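Local atomic coordinates of phosphoserine phosphatase (Thermococcus onnurineus, PDB entry 4AP9), a protein that probably hydrolyses L-phosphoserine to L-serine and phosphate, the last step of serine biosynthesis, as a magnesium-dependent phosphatase of the haloacid dehalogenase superfamily. Residues K9-I14 / K97-S102. Residues are numbered along the deposited sequence; the frame is centred on the assembly and turned at random.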
loop_
_atom_site.group_PDB
_atom_site.type_symbol
_atom_site.label_atom_id
_atom_site.label_comp_id
_atom_site.label_asym_id
_atom_site.label_seq_id
_atom_site.Cartn_x
_atom_site.Cartn_y
_atom_site.Cartn_z
ATOM N N LYS A 9 2.698 -18.349 -14.400
ATOM C CA LYS A 9 1.391 -18.880 -14.786
ATOM C C LYS A 9 0.278 -18.577 -13.786
ATOM O O LYS A 9 0.516 -18.516 -12.584
ATOM C CB LYS A 9 1.474 -20.392 -14.992
ATOM C CG LYS A 9 2.389 -20.810 -16.135
ATOM C CD LYS A 9 2.141 -22.250 -16.553
ATOM C CE LYS A 9 3.459 -23.005 -16.661
ATOM N NZ LYS A 9 3.389 -24.092 -17.671
ATOM N N LYS A 10 -0.937 -18.408 -14.300
ATOM C CA LYS A 10 -2.125 -18.357 -13.448
ATOM C C LYS A 10 -2.197 -19.611 -12.598
ATOM O O LYS A 10 -1.788 -20.688 -13.033
ATOM C CB LYS A 10 -3.404 -18.188 -14.285
ATOM C CG LYS A 10 -3.611 -19.223 -15.389
ATOM C CD LYS A 10 -4.591 -18.702 -16.444
ATOM C CE LYS A 10 -4.681 -19.637 -17.626
ATOM N NZ LYS A 10 -3.349 -19.850 -18.230
ATOM N N VAL A 11 -2.721 -19.463 -11.387
ATOM C CA VAL A 11 -2.701 -20.530 -10.413
ATOM C C VAL A 11 -4.082 -21.139 -10.272
ATOM O O VAL A 11 -5.072 -20.428 -10.136
ATOM C CB VAL A 11 -2.193 -20.018 -9.062
ATOM C CG1 VAL A 11 -2.264 -21.110 -8.012
ATOM C CG2 VAL A 11 -0.770 -19.502 -9.228
ATOM N N ALA A 12 -4.135 -22.458 -10.380
ATOM C CA ALA A 12 -5.354 -23.213 -10.124
ATOM C C ALA A 12 -5.202 -23.851 -8.751
ATOM O O ALA A 12 -4.391 -24.768 -8.576
ATOM C CB ALA A 12 -5.532 -24.281 -11.183
ATOM N N VAL A 13 -5.948 -23.348 -7.768
ATOM C CA VAL A 13 -5.910 -23.900 -6.406
ATOM C C VAL A 13 -7.094 -24.838 -6.244
ATOM O O VAL A 13 -8.241 -24.450 -6.512
ATOM C CB VAL A 13 -5.999 -22.796 -5.333
ATOM C CG1 VAL A 13 -5.974 -23.388 -3.917
ATOM C CG2 VAL A 13 -4.856 -21.799 -5.497
ATOM N N ILE A 14 -6.811 -26.072 -5.829
ATOM C CA ILE A 14 -7.866 -27.024 -5.519
ATOM C C ILE A 14 -7.862 -27.398 -4.041
ATOM O O ILE A 14 -6.868 -27.928 -3.533
ATOM C CB ILE A 14 -7.727 -28.330 -6.352
ATOM C CG1 ILE A 14 -7.693 -28.020 -7.852
ATOM C CG2 ILE A 14 -8.869 -29.297 -6.015
ATOM C CD1 ILE A 14 -7.243 -29.182 -8.684
ATOM N N LYS A 97 -0.681 -23.368 -13.318
ATOM C CA LYS A 97 0.092 -24.069 -12.301
ATOM C C LYS A 97 -0.921 -24.573 -11.264
ATOM O O LYS A 97 -1.804 -23.822 -10.850
ATOM C CB LYS A 97 1.087 -23.121 -11.656
ATOM C CG LYS A 97 1.751 -23.666 -10.425
ATOM C CD LYS A 97 2.851 -22.730 -9.992
ATOM C CE LYS A 97 2.528 -22.069 -8.693
ATOM N NZ LYS A 97 3.786 -21.574 -8.057
ATOM N N VAL A 98 -0.804 -25.832 -10.858
ATOM C CA VAL A 98 -1.801 -26.459 -9.975
ATOM C C VAL A 98 -1.330 -26.591 -8.527
ATOM O O VAL A 98 -0.283 -27.185 -8.258
ATOM C CB VAL A 98 -2.171 -27.859 -10.501
ATOM C CG1 VAL A 98 -3.214 -28.523 -9.604
ATOM C CG2 VAL A 98 -2.672 -27.755 -11.935
ATOM N N VAL A 99 -2.109 -26.041 -7.597
ATOM C CA VAL A 99 -1.762 -26.063 -6.183
ATOM C C VAL A 99 -2.864 -26.782 -5.446
ATOM O O VAL A 99 -4.034 -26.389 -5.519
ATOM C CB VAL A 99 -1.583 -24.638 -5.597
ATOM C CG1 VAL A 99 -1.232 -24.721 -4.131
ATOM C CG2 VAL A 99 -0.489 -23.880 -6.357
ATOM N N LEU A 100 -2.500 -27.852 -4.752
ATOM C CA LEU A 100 -3.483 -28.629 -4.011
ATOM C C LEU A 100 -3.363 -28.258 -2.548
ATOM O O LEU A 100 -2.264 -28.239 -2.002
ATOM C CB LEU A 100 -3.225 -30.129 -4.200
ATOM C CG LEU A 100 -3.194 -30.689 -5.622
ATOM C CD1 LEU A 100 -3.208 -32.207 -5.578
ATOM C CD2 LEU A 100 -4.349 -30.191 -6.468
ATOM N N ILE A 101 -4.484 -27.953 -1.902
ATOM C CA ILE A 101 -4.434 -27.577 -0.501
ATOM C C ILE A 101 -5.464 -28.343 0.304
ATOM O O ILE A 101 -6.447 -28.851 -0.245
ATOM C CB ILE A 101 -4.648 -26.051 -0.297
ATOM C CG1 ILE A 101 -6.051 -25.603 -0.723
ATOM C CG2 ILE A 101 -3.629 -25.254 -1.097
ATOM C CD1 ILE A 101 -6.296 -24.124 -0.465
ATOM N N SER A 102 -5.212 -28.454 1.599
ATOM C CA SER A 102 -6.206 -28.989 2.517
ATOM C C SER A 102 -5.899 -28.536 3.938
ATOM O O SER A 102 -4.735 -28.296 4.280
ATOM C CB SER A 102 -6.217 -30.525 2.462
ATOM O OG SER A 102 -7.168 -31.068 3.386
#
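Ala-12 and Ile-14 each bond through both N and O to strand 97-102, a parallel pairing in which the axes of the short segments are inclined at 22°. Five backbone hydrogen bonds run from Lys-97 N to Lys-10 O (2.9 Å) through to Ile-101 N to Ile-14 O (2.9 Å). The carbonyl oxygens of Lys-97, Ala-12, Val-99 and Ile-14 each also receive a CA-H contact, the shortest from Val-13 CA to Val-99 O (3.2 Å).

On one face the side chains of Val-11 and Val-99 cross at a slant, CG1 of the first 3.7 Å from CG2 of the second. Farther along, Val-13 CG1, anti to its backbone N, meets Ile-101 CD1 at 3.5 Å. Ile-101 holds CG1 between its backbone N and carbonyl carbon (chi1 65°), which brings CG1 as well against this methyl. An alanine in place of Ile-101 removes CG1, CG2 and CD1 and would probably leave a gap against Val-13 CG1 and against Phe-144 of helix 141-145, which also touches this side chain. On the other face, Ile-14 and Leu-100 run alongside each other in the same direction, with CD1 of Ile-14 3.8 Å from CD2 of Leu-100; the same CD1 reaches Val-98 CG1.

The pair lies at the centre of the Rossmann-like HAD sheet, between strands 118-127 and 153-157. Helix 82-93 packs on Ala-12, Ile-14 and Val-98, whereas helix 141-145 packs on Val-13, Val-99 and Ile-101.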